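Local coordinates for protein kcn28 (Kitasatospora, PDB 6J31) that is of unknown function but has a two-domain GT-B architecture with an erythromycin biosynthesis protein CIII-like C-terminal domain, at residues Y96-P101 with N119-P123; P2-I7 with I390-P395; T206-L212 with H380-A386; L188-L193 with M305-Q309; A231-L235 with V287-L293. The contacts are given in a common frame with arbitrary orientation. Residues are numbered along the deposited sequence.

Interaction 1: Y96-P101 with N119-P123; sequences YEEDRP and NWGIP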
# COMPACT_ATOMS: atom_id res chain seq x y z
N TYR A 96 23.54 13.22 1.97
CA TYR A 96 23.55 13.29 3.43
C TYR A 96 24.94 13.25 4.05
O TYR A 96 25.05 13.30 5.28
CB TYR A 96 22.70 12.16 4.01
CG TYR A 96 21.21 12.36 3.86
CD1 TYR A 96 20.53 13.26 4.67
CD2 TYR A 96 20.49 11.67 2.90
CE1 TYR A 96 19.17 13.46 4.54
CE2 TYR A 96 19.14 11.86 2.76
CZ TYR A 96 18.48 12.75 3.58
OH TYR A 96 17.12 12.94 3.44
N GLU A 97 26.00 13.20 3.23
CA GLU A 97 27.36 13.01 3.76
C GLU A 97 27.72 14.08 4.78
O GLU A 97 28.29 13.78 5.83
CB GLU A 97 28.37 13.03 2.62
CG GLU A 97 29.82 13.00 3.06
CD GLU A 97 30.22 11.67 3.66
OE1 GLU A 97 29.95 10.62 3.03
OE2 GLU A 97 30.81 11.67 4.76
N GLU A 98 27.39 15.33 4.48
CA GLU A 98 27.73 16.47 5.32
C GLU A 98 26.54 16.95 6.14
O GLU A 98 26.64 17.97 6.82
CB GLU A 98 28.22 17.61 4.42
CG GLU A 98 29.34 17.23 3.45
CD GLU A 98 30.73 17.56 3.95
OE1 GLU A 98 31.36 16.70 4.60
OE2 GLU A 98 31.20 18.68 3.66
N ASP A 99 25.41 16.25 6.07
CA ASP A 99 24.17 16.64 6.74
C ASP A 99 23.49 15.40 7.31
O ASP A 99 22.31 15.14 7.05
CB ASP A 99 23.26 17.38 5.77
CG ASP A 99 22.27 18.29 6.46
OD1 ASP A 99 22.37 18.46 7.69
OD2 ASP A 99 21.39 18.85 5.77
N ARG A 100 24.23 14.62 8.09
CA ARG A 100 23.74 13.31 8.49
C ARG A 100 22.57 13.44 9.47
O ARG A 100 22.61 14.24 10.40
CB ARG A 100 24.87 12.50 9.11
CG ARG A 100 26.03 12.30 8.16
CD ARG A 100 27.09 11.41 8.76
NE ARG A 100 28.18 11.17 7.82
CZ ARG A 100 29.14 10.29 8.02
NH1 ARG A 100 29.15 9.55 9.12
NH2 ARG A 100 30.10 10.13 7.12
N PRO A 101 21.52 12.64 9.29
CA PRO A 101 20.34 12.76 10.15
C PRO A 101 20.51 11.97 11.45
O PRO A 101 21.42 11.15 11.60
CB PRO A 101 19.23 12.16 9.29
CG PRO A 101 19.93 11.09 8.51
CD PRO A 101 21.33 11.64 8.23
N ASN A 119 26.36 2.07 7.76
CA ASN A 119 27.70 2.62 7.54
C ASN A 119 28.01 3.73 8.55
O ASN A 119 29.14 3.83 9.03
CB ASN A 119 27.82 3.17 6.12
CG ASN A 119 27.88 2.08 5.05
OD1 ASN A 119 28.17 0.92 5.35
ND2 ASN A 119 27.62 2.45 3.81
N TRP A 120 27.03 4.58 8.86
CA TRP A 120 27.24 5.77 9.66
C TRP A 120 26.85 5.60 11.12
O TRP A 120 26.90 6.57 11.88
CB TRP A 120 26.48 6.95 9.07
CG TRP A 120 26.98 7.40 7.74
CD1 TRP A 120 28.17 7.07 7.15
CD2 TRP A 120 26.33 8.31 6.84
NE1 TRP A 120 28.28 7.70 5.94
CE2 TRP A 120 27.17 8.47 5.73
CE3 TRP A 120 25.11 8.99 6.88
CZ2 TRP A 120 26.83 9.29 4.65
CZ3 TRP A 120 24.77 9.80 5.81
CH2 TRP A 120 25.63 9.94 4.71
N GLY A 121 26.48 4.39 11.54
CA GLY A 121 26.06 4.17 12.91
C GLY A 121 24.85 4.99 13.31
O GLY A 121 24.78 5.48 14.44
N ILE A 122 23.89 5.12 12.41
CA ILE A 122 22.67 5.89 12.66
C ILE A 122 21.53 4.89 12.76
O ILE A 122 21.48 3.94 11.97
CB ILE A 122 22.44 6.94 11.56
CG1 ILE A 122 23.66 7.85 11.44
CG2 ILE A 122 21.22 7.79 11.84
CD1 ILE A 122 23.56 8.86 10.32
N PRO A 123 20.61 5.04 13.71
CA PRO A 123 19.45 4.13 13.77
C PRO A 123 18.52 4.34 12.58
O PRO A 123 18.41 5.44 12.04
CB PRO A 123 18.76 4.50 15.09
CG PRO A 123 19.29 5.85 15.46
CD PRO A 123 20.65 5.98 14.85
O HOH W 1 30.18 8.20 3.66
O HOH W 2 27.68 9.28 11.23

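Interaction 2: P2-I7 with I390-P395; sequences PRPGHI and IERQLP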
# COMPACT_ATOMS: atom_id res chain seq x y z
N PRO A 2 11.18 15.36 22.45
CA PRO A 2 12.62 15.65 22.53
C PRO A 2 13.01 16.97 21.86
O PRO A 2 12.16 17.73 21.40
CB PRO A 2 13.26 14.47 21.80
CG PRO A 2 12.19 13.91 20.93
CD PRO A 2 10.92 14.12 21.69
N ARG A 3 14.32 17.21 21.82
CA ARG A 3 14.91 18.33 21.10
C ARG A 3 14.62 18.17 19.61
O ARG A 3 14.24 17.08 19.16
CB ARG A 3 16.42 18.39 21.36
CG ARG A 3 16.86 18.39 22.84
CD ARG A 3 16.74 17.00 23.49
NE ARG A 3 17.98 16.49 24.07
CZ ARG A 3 19.01 16.03 23.36
NH1 ARG A 3 20.09 15.58 23.98
NH2 ARG A 3 18.95 16.03 22.04
N PRO A 4 14.75 19.26 18.81
CA PRO A 4 14.41 19.19 17.37
C PRO A 4 14.96 17.97 16.65
O PRO A 4 14.25 16.97 16.51
CB PRO A 4 15.01 20.49 16.82
CG PRO A 4 14.92 21.44 17.96
CD PRO A 4 15.05 20.64 19.23
N GLY A 5 16.19 18.04 16.16
CA GLY A 5 16.74 16.86 15.52
C GLY A 5 16.34 16.74 14.05
O GLY A 5 15.33 17.28 13.60
N HIS A 6 17.16 16.00 13.32
CA HIS A 6 16.99 15.83 11.88
C HIS A 6 16.52 14.41 11.60
O HIS A 6 17.23 13.44 11.91
CB HIS A 6 18.31 16.13 11.16
CG HIS A 6 18.27 15.89 9.68
ND1 HIS A 6 19.41 15.77 8.92
CD2 HIS A 6 17.23 15.73 8.83
CE1 HIS A 6 19.07 15.56 7.66
NE2 HIS A 6 17.75 15.52 7.58
N ILE A 7 15.33 14.29 11.03
CA ILE A 7 14.75 13.01 10.62
C ILE A 7 14.77 12.95 9.10
O ILE A 7 14.27 13.86 8.44
CB ILE A 7 13.31 12.86 11.15
CG1 ILE A 7 13.28 12.82 12.68
CG2 ILE A 7 12.66 11.61 10.56
CD1 ILE A 7 11.90 12.94 13.25
N ILE A 390 9.10 7.01 16.79
CA ILE A 390 10.24 7.57 16.08
C ILE A 390 11.02 8.52 16.98
O ILE A 390 12.26 8.55 16.96
CB ILE A 390 9.76 8.27 14.79
CG1 ILE A 390 9.24 7.23 13.79
CG2 ILE A 390 10.89 9.08 14.17
CD1 ILE A 390 8.27 7.80 12.77
N GLU A 391 10.31 9.32 17.77
CA GLU A 391 10.99 10.26 18.66
C GLU A 391 11.81 9.55 19.74
O GLU A 391 12.77 10.15 20.24
CB GLU A 391 9.96 11.20 19.29
CG GLU A 391 9.53 12.29 18.33
CD GLU A 391 8.58 13.29 18.94
OE1 GLU A 391 7.79 12.92 19.83
OE2 GLU A 391 8.64 14.48 18.54
N ARG A 392 11.48 8.30 20.08
CA ARG A 392 12.30 7.54 21.03
C ARG A 392 13.69 7.29 20.49
O ARG A 392 14.63 7.08 21.27
CB ARG A 392 11.63 6.20 21.35
CG ARG A 392 10.35 6.26 22.18
CD ARG A 392 10.59 6.51 23.66
NE ARG A 392 11.44 5.48 24.26
CZ ARG A 392 12.01 5.57 25.46
NH1 ARG A 392 11.84 6.65 26.22
NH2 ARG A 392 12.77 4.58 25.91
N GLN A 393 13.85 7.29 19.16
CA GLN A 393 15.14 7.09 18.53
C GLN A 393 15.96 8.37 18.43
O GLN A 393 17.15 8.30 18.09
CB GLN A 393 14.96 6.51 17.12
CG GLN A 393 14.47 5.07 17.11
CD GLN A 393 15.33 4.17 17.97
OE1 GLN A 393 16.56 4.22 17.90
NE2 GLN A 393 14.69 3.36 18.80
N LEU A 394 15.37 9.53 18.72
CA LEU A 394 16.12 10.78 18.68
C LEU A 394 16.92 10.98 19.96
O LEU A 394 16.50 10.55 21.04
CB LEU A 394 15.18 11.96 18.47
CG LEU A 394 14.33 11.89 17.20
CD1 LEU A 394 13.52 13.15 17.04
CD2 LEU A 394 15.20 11.65 15.98
N PRO A 395 18.08 11.64 19.87
CA PRO A 395 18.94 11.88 21.04
C PRO A 395 18.30 12.85 22.04
O PRO A 395 17.36 13.55 21.66
CB PRO A 395 20.21 12.48 20.43
CG PRO A 395 19.75 13.09 19.14
CD PRO A 395 18.70 12.15 18.63

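Interaction 3: T206-L212 with H380-A386; sequences TFIGPCL and HGGTMRA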
# COMPACT_ATOMS: atom_id res chain seq x y z
N THR A 206 6.05 -3.18 14.71
CA THR A 206 4.92 -2.59 15.43
C THR A 206 3.77 -2.36 14.47
O THR A 206 3.93 -1.67 13.46
CB THR A 206 5.31 -1.27 16.10
OG1 THR A 206 6.32 -1.50 17.09
CG2 THR A 206 4.10 -0.63 16.77
N PHE A 207 2.61 -2.94 14.78
CA PHE A 207 1.42 -2.74 13.97
C PHE A 207 0.80 -1.40 14.34
O PHE A 207 0.28 -1.23 15.46
CB PHE A 207 0.43 -3.89 14.16
CG PHE A 207 0.95 -5.20 13.64
CD1 PHE A 207 1.13 -5.40 12.28
CD2 PHE A 207 1.25 -6.24 14.51
CE1 PHE A 207 1.61 -6.60 11.80
CE2 PHE A 207 1.72 -7.45 14.03
CZ PHE A 207 1.91 -7.63 12.68
N ILE A 208 0.86 -0.44 13.42
CA ILE A 208 0.46 0.93 13.71
C ILE A 208 -0.97 1.17 13.22
O ILE A 208 -1.71 1.97 13.79
CB ILE A 208 1.45 1.92 13.07
CG1 ILE A 208 2.80 1.82 13.77
CG2 ILE A 208 0.93 3.35 13.13
CD1 ILE A 208 2.80 2.39 15.17
N GLY A 209 -1.36 0.46 12.17
CA GLY A 209 -2.56 0.81 11.45
C GLY A 209 -2.27 2.01 10.56
O GLY A 209 -1.13 2.50 10.49
N PRO A 210 -3.28 2.50 9.86
CA PRO A 210 -3.08 3.64 8.96
C PRO A 210 -2.73 4.90 9.72
O PRO A 210 -3.15 5.11 10.87
CB PRO A 210 -4.42 3.78 8.25
CG PRO A 210 -5.40 3.21 9.21
CD PRO A 210 -4.68 2.06 9.87
N CYS A 211 -1.94 5.75 9.08
CA CYS A 211 -1.58 7.05 9.64
C CYS A 211 -2.47 8.09 8.97
O CYS A 211 -2.25 8.47 7.82
CB CYS A 211 -0.09 7.31 9.45
SG CYS A 211 0.93 6.23 10.49
N LEU A 212 -3.48 8.54 9.70
CA LEU A 212 -4.49 9.47 9.21
C LEU A 212 -4.24 10.84 9.81
O LEU A 212 -3.59 10.99 10.84
CB LEU A 212 -5.90 8.99 9.57
CG LEU A 212 -6.25 7.53 9.26
CD1 LEU A 212 -7.63 7.21 9.80
CD2 LEU A 212 -6.17 7.24 7.77
N HIS A 380 -4.91 0.73 17.06
CA HIS A 380 -3.52 0.37 16.85
C HIS A 380 -2.55 1.52 17.09
O HIS A 380 -1.34 1.30 17.11
CB HIS A 380 -3.33 -0.20 15.44
CG HIS A 380 -3.70 -1.64 15.33
ND1 HIS A 380 -5.00 -2.07 15.13
CD2 HIS A 380 -2.94 -2.76 15.40
CE1 HIS A 380 -5.02 -3.39 15.09
NE2 HIS A 380 -3.79 -3.83 15.24
N GLY A 381 -3.06 2.74 17.28
CA GLY A 381 -2.21 3.86 17.66
C GLY A 381 -2.06 4.94 16.60
O GLY A 381 -2.01 6.13 16.94
N GLY A 382 -2.01 4.55 15.33
CA GLY A 382 -2.00 5.47 14.21
C GLY A 382 -0.83 6.45 14.24
O GLY A 382 0.27 6.15 14.72
N THR A 383 -1.10 7.65 13.72
CA THR A 383 -0.05 8.65 13.49
C THR A 383 0.68 9.01 14.77
O THR A 383 1.92 9.07 14.80
CB THR A 383 -0.67 9.90 12.87
OG1 THR A 383 -1.27 9.57 11.61
CG2 THR A 383 0.37 10.97 12.66
N MET A 384 -0.07 9.26 15.85
CA MET A 384 0.55 9.75 17.07
C MET A 384 1.46 8.69 17.68
O MET A 384 2.55 9.01 18.17
CB MET A 384 -0.52 10.18 18.07
CG MET A 384 -1.41 11.29 17.55
SD MET A 384 -0.53 12.81 17.13
CE MET A 384 -1.73 13.61 16.07
N ARG A 385 1.04 7.42 17.66
CA ARG A 385 1.91 6.38 18.20
C ARG A 385 3.16 6.20 17.34
O ARG A 385 4.26 6.03 17.87
CB ARG A 385 1.15 5.05 18.33
CG ARG A 385 1.97 4.00 19.06
CD ARG A 385 1.34 2.62 19.00
NE ARG A 385 2.17 1.65 19.71
CZ ARG A 385 1.95 0.34 19.72
NH1 ARG A 385 0.91 -0.17 19.07
NH2 ARG A 385 2.78 -0.46 20.38
N ALA A 386 3.00 6.26 16.01
CA ALA A 386 4.16 6.13 15.13
C ALA A 386 5.15 7.26 15.35
O ALA A 386 6.36 7.03 15.43
CB ALA A 386 3.70 6.09 13.67
O HOH W 3 0.14 -3.02 17.72
O HOH W 4 -3.94 7.87 12.56

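Interaction 4: L188-L193 with M305-Q309; sequences LVPRFL and MGGIQ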
# COMPACT_ATOMS: atom_id res chain seq x y z
N LEU A 188 2.21 -0.20 8.75
CA LEU A 188 1.08 0.72 8.67
C LEU A 188 -0.22 0.01 8.34
O LEU A 188 -1.03 0.50 7.55
CB LEU A 188 1.40 1.79 7.63
CG LEU A 188 2.53 2.76 8.02
CD1 LEU A 188 2.47 4.06 7.23
CD2 LEU A 188 2.52 3.03 9.53
N VAL A 189 -0.44 -1.17 8.91
CA VAL A 189 -1.69 -1.91 8.78
C VAL A 189 -2.09 -2.42 10.16
O VAL A 189 -1.24 -2.57 11.05
CB VAL A 189 -1.57 -3.08 7.77
CG1 VAL A 189 -0.95 -2.62 6.45
CG2 VAL A 189 -0.75 -4.21 8.36
N PRO A 190 -3.38 -2.66 10.38
CA PRO A 190 -3.80 -3.30 11.63
C PRO A 190 -3.38 -4.76 11.65
O PRO A 190 -3.16 -5.38 10.61
CB PRO A 190 -5.32 -3.15 11.62
CG PRO A 190 -5.68 -3.01 10.18
CD PRO A 190 -4.53 -2.28 9.54
N ARG A 191 -3.30 -5.33 12.86
CA ARG A 191 -2.87 -6.72 12.97
C ARG A 191 -3.83 -7.67 12.27
O ARG A 191 -3.41 -8.71 11.77
CB ARG A 191 -2.68 -7.11 14.45
CG ARG A 191 -3.95 -7.52 15.19
CD ARG A 191 -3.71 -8.01 16.63
NE ARG A 191 -2.81 -7.15 17.41
CZ ARG A 191 -1.52 -7.38 17.58
NH1 ARG A 191 -0.95 -8.46 17.04
NH2 ARG A 191 -0.79 -6.54 18.30
N PHE A 192 -5.12 -7.31 12.19
CA PHE A 192 -6.07 -8.21 11.53
C PHE A 192 -5.94 -8.20 10.01
O PHE A 192 -6.63 -8.99 9.35
CB PHE A 192 -7.51 -7.90 11.96
CG PHE A 192 -8.00 -6.52 11.59
CD1 PHE A 192 -8.36 -6.21 10.29
CD2 PHE A 192 -8.14 -5.54 12.56
CE1 PHE A 192 -8.81 -4.94 9.96
CE2 PHE A 192 -8.60 -4.28 12.24
CZ PHE A 192 -8.94 -3.98 10.94
N LEU A 193 -5.11 -7.33 9.44
CA LEU A 193 -4.79 -7.36 8.01
C LEU A 193 -3.40 -7.92 7.74
O LEU A 193 -2.95 -7.90 6.59
CB LEU A 193 -4.90 -5.96 7.40
CG LEU A 193 -6.30 -5.37 7.28
CD1 LEU A 193 -6.30 -4.04 6.52
CD2 LEU A 193 -7.25 -6.38 6.64
N MET A 305 -3.99 -2.72 -0.45
CA MET A 305 -4.06 -2.35 0.96
C MET A 305 -4.69 -0.97 1.15
O MET A 305 -5.38 -0.73 2.14
CB MET A 305 -2.66 -2.40 1.58
CG MET A 305 -2.64 -2.23 3.09
SD MET A 305 -3.68 -3.42 3.97
CE MET A 305 -2.72 -4.92 3.81
N GLY A 306 -4.45 -0.06 0.21
CA GLY A 306 -5.03 1.27 0.32
C GLY A 306 -6.54 1.25 0.21
O GLY A 306 -7.24 1.86 1.03
N GLY A 307 -7.07 0.55 -0.79
CA GLY A 307 -8.51 0.46 -0.94
C GLY A 307 -9.18 -0.27 0.21
O GLY A 307 -10.24 0.15 0.69
N ILE A 308 -8.57 -1.36 0.67
CA ILE A 308 -9.18 -2.16 1.74
C ILE A 308 -9.27 -1.35 3.03
O ILE A 308 -10.30 -1.36 3.71
CB ILE A 308 -8.39 -3.47 1.94
CG1 ILE A 308 -8.84 -4.49 0.90
CG2 ILE A 308 -8.58 -4.00 3.35
CD1 ILE A 308 -8.02 -5.74 0.91
N GLN A 309 -8.20 -0.64 3.37
CA GLN A 309 -8.23 0.19 4.57
C GLN A 309 -9.20 1.35 4.42
O GLN A 309 -9.79 1.80 5.41
CB GLN A 309 -6.82 0.69 4.89
CG GLN A 309 -5.87 -0.43 5.29
CD GLN A 309 -4.62 0.08 5.96
OE1 GLN A 309 -3.51 -0.27 5.58
NE2 GLN A 309 -4.80 0.91 6.97

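Interaction 5: A231-L235 with V287-L293; sequences ALVSL and VPQLAVL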
# COMPACT_ATOMS: atom_id res chain seq x y z
N ALA A 231 -23.19 1.84 -5.07
CA ALA A 231 -22.05 0.96 -5.26
C ALA A 231 -20.92 1.73 -5.93
O ALA A 231 -21.16 2.51 -6.85
CB ALA A 231 -22.43 -0.24 -6.12
N LEU A 232 -19.70 1.49 -5.47
CA LEU A 232 -18.51 2.06 -6.08
C LEU A 232 -17.64 0.93 -6.62
O LEU A 232 -17.32 -0.01 -5.89
CB LEU A 232 -17.71 2.91 -5.09
CG LEU A 232 -16.32 3.32 -5.59
CD1 LEU A 232 -16.41 4.24 -6.80
CD2 LEU A 232 -15.50 3.97 -4.48
N VAL A 233 -17.29 1.00 -7.90
CA VAL A 233 -16.39 0.05 -8.53
C VAL A 233 -15.11 0.80 -8.88
O VAL A 233 -15.11 1.71 -9.72
CB VAL A 233 -17.00 -0.59 -9.79
CG1 VAL A 233 -15.99 -1.51 -10.46
CG2 VAL A 233 -18.27 -1.35 -9.43
N SER A 234 -14.01 0.42 -8.23
CA SER A 234 -12.74 1.11 -8.43
C SER A 234 -11.62 0.09 -8.24
O SER A 234 -11.29 -0.26 -7.10
CB SER A 234 -12.59 2.29 -7.48
OG SER A 234 -11.50 3.11 -7.86
N LEU A 235 -11.04 -0.37 -9.34
CA LEU A 235 -9.91 -1.28 -9.27
C LEU A 235 -8.64 -0.43 -9.32
O LEU A 235 -7.92 -0.37 -10.31
CB LEU A 235 -9.97 -2.28 -10.42
CG LEU A 235 -11.32 -2.96 -10.66
CD1 LEU A 235 -11.20 -3.94 -11.81
CD2 LEU A 235 -11.81 -3.66 -9.40
N VAL A 287 -12.32 9.29 -9.09
CA VAL A 287 -13.37 9.79 -8.21
C VAL A 287 -12.74 10.15 -6.87
O VAL A 287 -11.66 9.65 -6.52
CB VAL A 287 -14.51 8.76 -8.01
CG1 VAL A 287 -14.94 8.15 -9.32
CG2 VAL A 287 -14.07 7.68 -7.03
N PRO A 288 -13.39 11.01 -6.09
CA PRO A 288 -12.95 11.20 -4.70
C PRO A 288 -13.37 9.99 -3.89
O PRO A 288 -14.49 9.93 -3.37
CB PRO A 288 -13.70 12.47 -4.26
CG PRO A 288 -14.92 12.50 -5.13
CD PRO A 288 -14.52 11.89 -6.45
N GLN A 289 -12.46 9.02 -3.77
CA GLN A 289 -12.84 7.70 -3.27
C GLN A 289 -13.45 7.78 -1.87
O GLN A 289 -14.51 7.21 -1.61
CB GLN A 289 -11.64 6.76 -3.28
CG GLN A 289 -12.01 5.33 -2.96
CD GLN A 289 -11.00 4.33 -3.47
OE1 GLN A 289 -10.91 4.09 -4.68
NE2 GLN A 289 -10.24 3.73 -2.57
N LEU A 290 -12.79 8.50 -0.96
CA LEU A 290 -13.30 8.60 0.40
C LEU A 290 -14.67 9.28 0.44
O LEU A 290 -15.50 8.95 1.30
CB LEU A 290 -12.30 9.34 1.27
CG LEU A 290 -11.12 8.49 1.74
CD1 LEU A 290 -10.18 9.30 2.62
CD2 LEU A 290 -11.62 7.25 2.47
N ALA A 291 -14.91 10.22 -0.47
CA ALA A 291 -16.22 10.87 -0.53
C ALA A 291 -17.29 9.91 -1.01
O ALA A 291 -18.40 9.88 -0.46
CB ALA A 291 -16.15 12.10 -1.45
N VAL A 292 -17.00 9.13 -2.06
CA VAL A 292 -17.97 8.16 -2.55
C VAL A 292 -18.22 7.07 -1.52
O VAL A 292 -19.36 6.64 -1.31
CB VAL A 292 -17.51 7.57 -3.90
CG1 VAL A 292 -18.47 6.50 -4.37
CG2 VAL A 292 -17.39 8.67 -4.93
N LEU A 293 -17.16 6.60 -0.86
CA LEU A 293 -17.32 5.57 0.17
C LEU A 293 -18.16 6.06 1.33
O LEU A 293 -18.81 5.25 2.01
CB LEU A 293 -15.95 5.10 0.67
CG LEU A 293 -15.11 4.33 -0.36
CD1 LEU A 293 -13.78 3.90 0.24
CD2 LEU A 293 -15.89 3.13 -0.91

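Interaction 1: Y96-P101 with N119-P123
Start at Tyr-96, at the end of helix 74-96. Its CB packs 3.6 Å from CZ3 of Trp-120, while the ring swings away and sends its hydroxyl to Thr-36. Tyr-96 also opens a type I beta turn to Asp-99, closed by a 3.1 Å bond from Asp-99 N to Tyr-96 O. Glu-97 follows, and its carboxylate bends back over the turn: OE2 makes a 2.9 Å salt bridge with NH2 of Arg-100, and OE1 accepts a hydrogen bond from water 1 (2.5 Å), which in turn accepts from Trp-120 NE1. Asp-99 turns outward to pair with Arg-34. Arg-100 is the centrepiece. Its nearly extended side chain lays the guanidinium flat on the indole, planes 7° apart, with CZ 3.3 Å from the centroid of the five-membered ring, a cation-pi stack; CD adds a CH-pi contact over the six-membered ring. NE bonds to Glu-97 O at 3.3 Å, and NH1 reaches Trp-120 O through water 2. Pro-101 then meets Ile-122, CD to CD1 at 4.1 Å. On the far side Gly-121, with positive phi, ends helix 112-120 in a Schellman motif. These are the helix-to-strand loops feeding the adjacent parallel strands 103-107 and 124-128, at one end of the beta-alpha-beta crossover of a Rossmann-like domain.

Interaction 2: P2-I7 with I390-P395
In GT-B proteins the last helix of the chain returns to the N-terminal Rossmann-like domain, and this contact is the far end of that return: the tail after helix 382-391 meets the lead-in to strand 6-10. Leu-394 sits in the middle. In its m,t rotamer it spreads its methyls, CD2 lying 4.0 Å from Ile-7 CG1 while CD1 faces Pro-2, 4.2 Å from its CG. Ile-7 is also m,t, which carries its CD1 out to 4.1 Å from CG2 of Ile-390; that isoleucine in turn rests on Leu-24 and Leu-28 of helix 22-30. A type I turn from Glu-391 to Leu-394, held by Leu-394 N to Glu-391 O at 3.1 Å, brings the leucine round to this position. Gly-5 passes close by with phi 85° and psi 157°, angles that would jam any CB against the preceding carbonyl. Glu-391 (chi1 m, chi2 t) runs its carboxylate past the Pro-2 ring, CD to CD at 3.7 Å, to pair with Arg-31 and His-33. At the surface the ordering is poorer. Arg-3, with chi1 m, chi2 p and an off-well chi3, folds its end toward Pro-395, the last residue modelled; its NH2 lies 3.0 Å from Pro-395 O, but the oxygen sits over a face of the guanidinium, at an angle too poor for a hydrogen bond.

Interaction 3: T206-L212 with H380-A386
The turn leaving strand 205-207 runs close to the loop and first turn of helix 382-391, Ile-208 CA within 5.1 Å of His-380 CA and Cys-211 CA within 4.4 Å of Thr-383 CA. The tie is Gly-382 N to Ile-208 O at 3.0 Å, with a CA-H...O contact from Gly-382 CA to Pro-210 O at 3.6 Å. Gly-381 and Gly-382 have positive phi as the chain turns into the helix, and Gly-209, at phi 77° and psi -177°, has no place for a CB, which would clash with Pro-210 CD and the preceding carbonyl. Thr-383 OG1 donates to Leu-212 O at 2.8 Å, and water 4 accepts from Leu-212 N and Thr-383 N. Arg-385 extends so that its guanidinium faces Thr-206 CG2, CZ 3.8 Å from that methyl, and NH1 meets Phe-207 O through water 3. Ala-386 CB packs against both Ile-208 CG2 (3.9 Å) and Cys-211 SG (4.2 Å). In the GT-B fold the final helix crosses back to the N-terminal domain; here its start docks beside edge strand 205-207, with Ala-386 touching Leu-186 of strand 185-187 and Leu-24 of helix 22-30, while Pro-210 and Leu-212 lean on helix 305-314.

Interaction 4: L188-L193 with M305-Q309
Leu-193 pushes its CD1 methyl into the first turn of helix 305-314, where it meets Met-305 SD at 3.7 Å, Ile-308 CG2 at 3.9 Å and Gln-309 CG at 3.8 Å. A short 3-10 turn, closed by Leu-193 N to Pro-190 O at 3.0 Å, presents the leucine at this angle. Met-305, with chi1 t and both later torsions p, curls so that its sulphur also touches Val-189, CG1 to SD at 3.8 Å. This is an interdomain contact of the GT-B fold: the loop after strand 185-187 belongs to the N-terminal domain, and the helix to the C-terminal one, so the apolar patch lies where the two domains meet beside the cleft. The Met-305 side chain is about 9 Å from the bound (2E,2'E)-3,3'-(1,2-phenylene)di(prop-2-enoic acid) and touches Thr-130, one of its pocket residues. Behind the helix, Ile-308 packs on Asn-330 and Val-334 of helix 327-336, and on the loop side Pro-190 rests against Leu-377 of helix 364-378.

Interaction 5: A231-L235 with V287-L293
This is helix-on-sheet packing in the C-terminal Rossmann-like domain, a buried apolar contact between a central strand and the helix lying over one face of the parallel sheet. The axes of strand 231-234 and helix 289-293 come within 9.4 Å and run nearly antiparallel, at 152°, as expected when a crossover helix returns between parallel strands. Leu-232 does most of the work. Its CB lies 3.7 Å from Val-292 CG1; farther out, CD2 reaches Leu-293 CD2 at 3.7 Å and Gln-289 CG at 4.0 Å, and CD1 touches Val-287 CG2 at 4.2 Å. The leucine thus fits among residues of the start of the helix and of the loop leading into it. Pro-288 takes the N-cap position, and its O receives Val-292 N at 2.9 Å. Two residues along the strand, on the same face, Ser-234 OG makes a weak 3.4 Å hydrogen bond to Gln-289 OE1, a polar end to an otherwise greasy strip. Strand 229-234 is flanked in the sheet by 259-264, bonded through Ala-231 and Val-233, and by 298-301, bonded through Leu-232. The connection from edge strand 281-284 to strand 298-301 crosses 259-264 and 229-234; helix 289-294 itself packs on 229-234 and, through Leu-293 and Gln-289, on Phe-299 of 298-301, while helix 243-253 packs on the opposite face through Val-233.

How the interactions relate
Starting from the N terminus, interaction 2 opens at once and closes only at the C terminus, so it encloses all the others. Interaction 1 forms early, wholly within the N-terminal domain, and touches interaction 2 where His-6 meets Tyr-96 and Pro-101. Interaction 4 then opens at 188-193 and interaction 3 at 206-212. Once the chain has entered the C-terminal domain, interaction 5 opens and closes inside both. Interaction 4 closes at 305-309 and interaction 3 at 380-386, so these two cross; they also touch, His-380 lying against Pro-190. Interactions 3 and 2 share helix 382-391, which carries the chain back onto the N-terminal sheet, while interaction 4 joins the two domains directly.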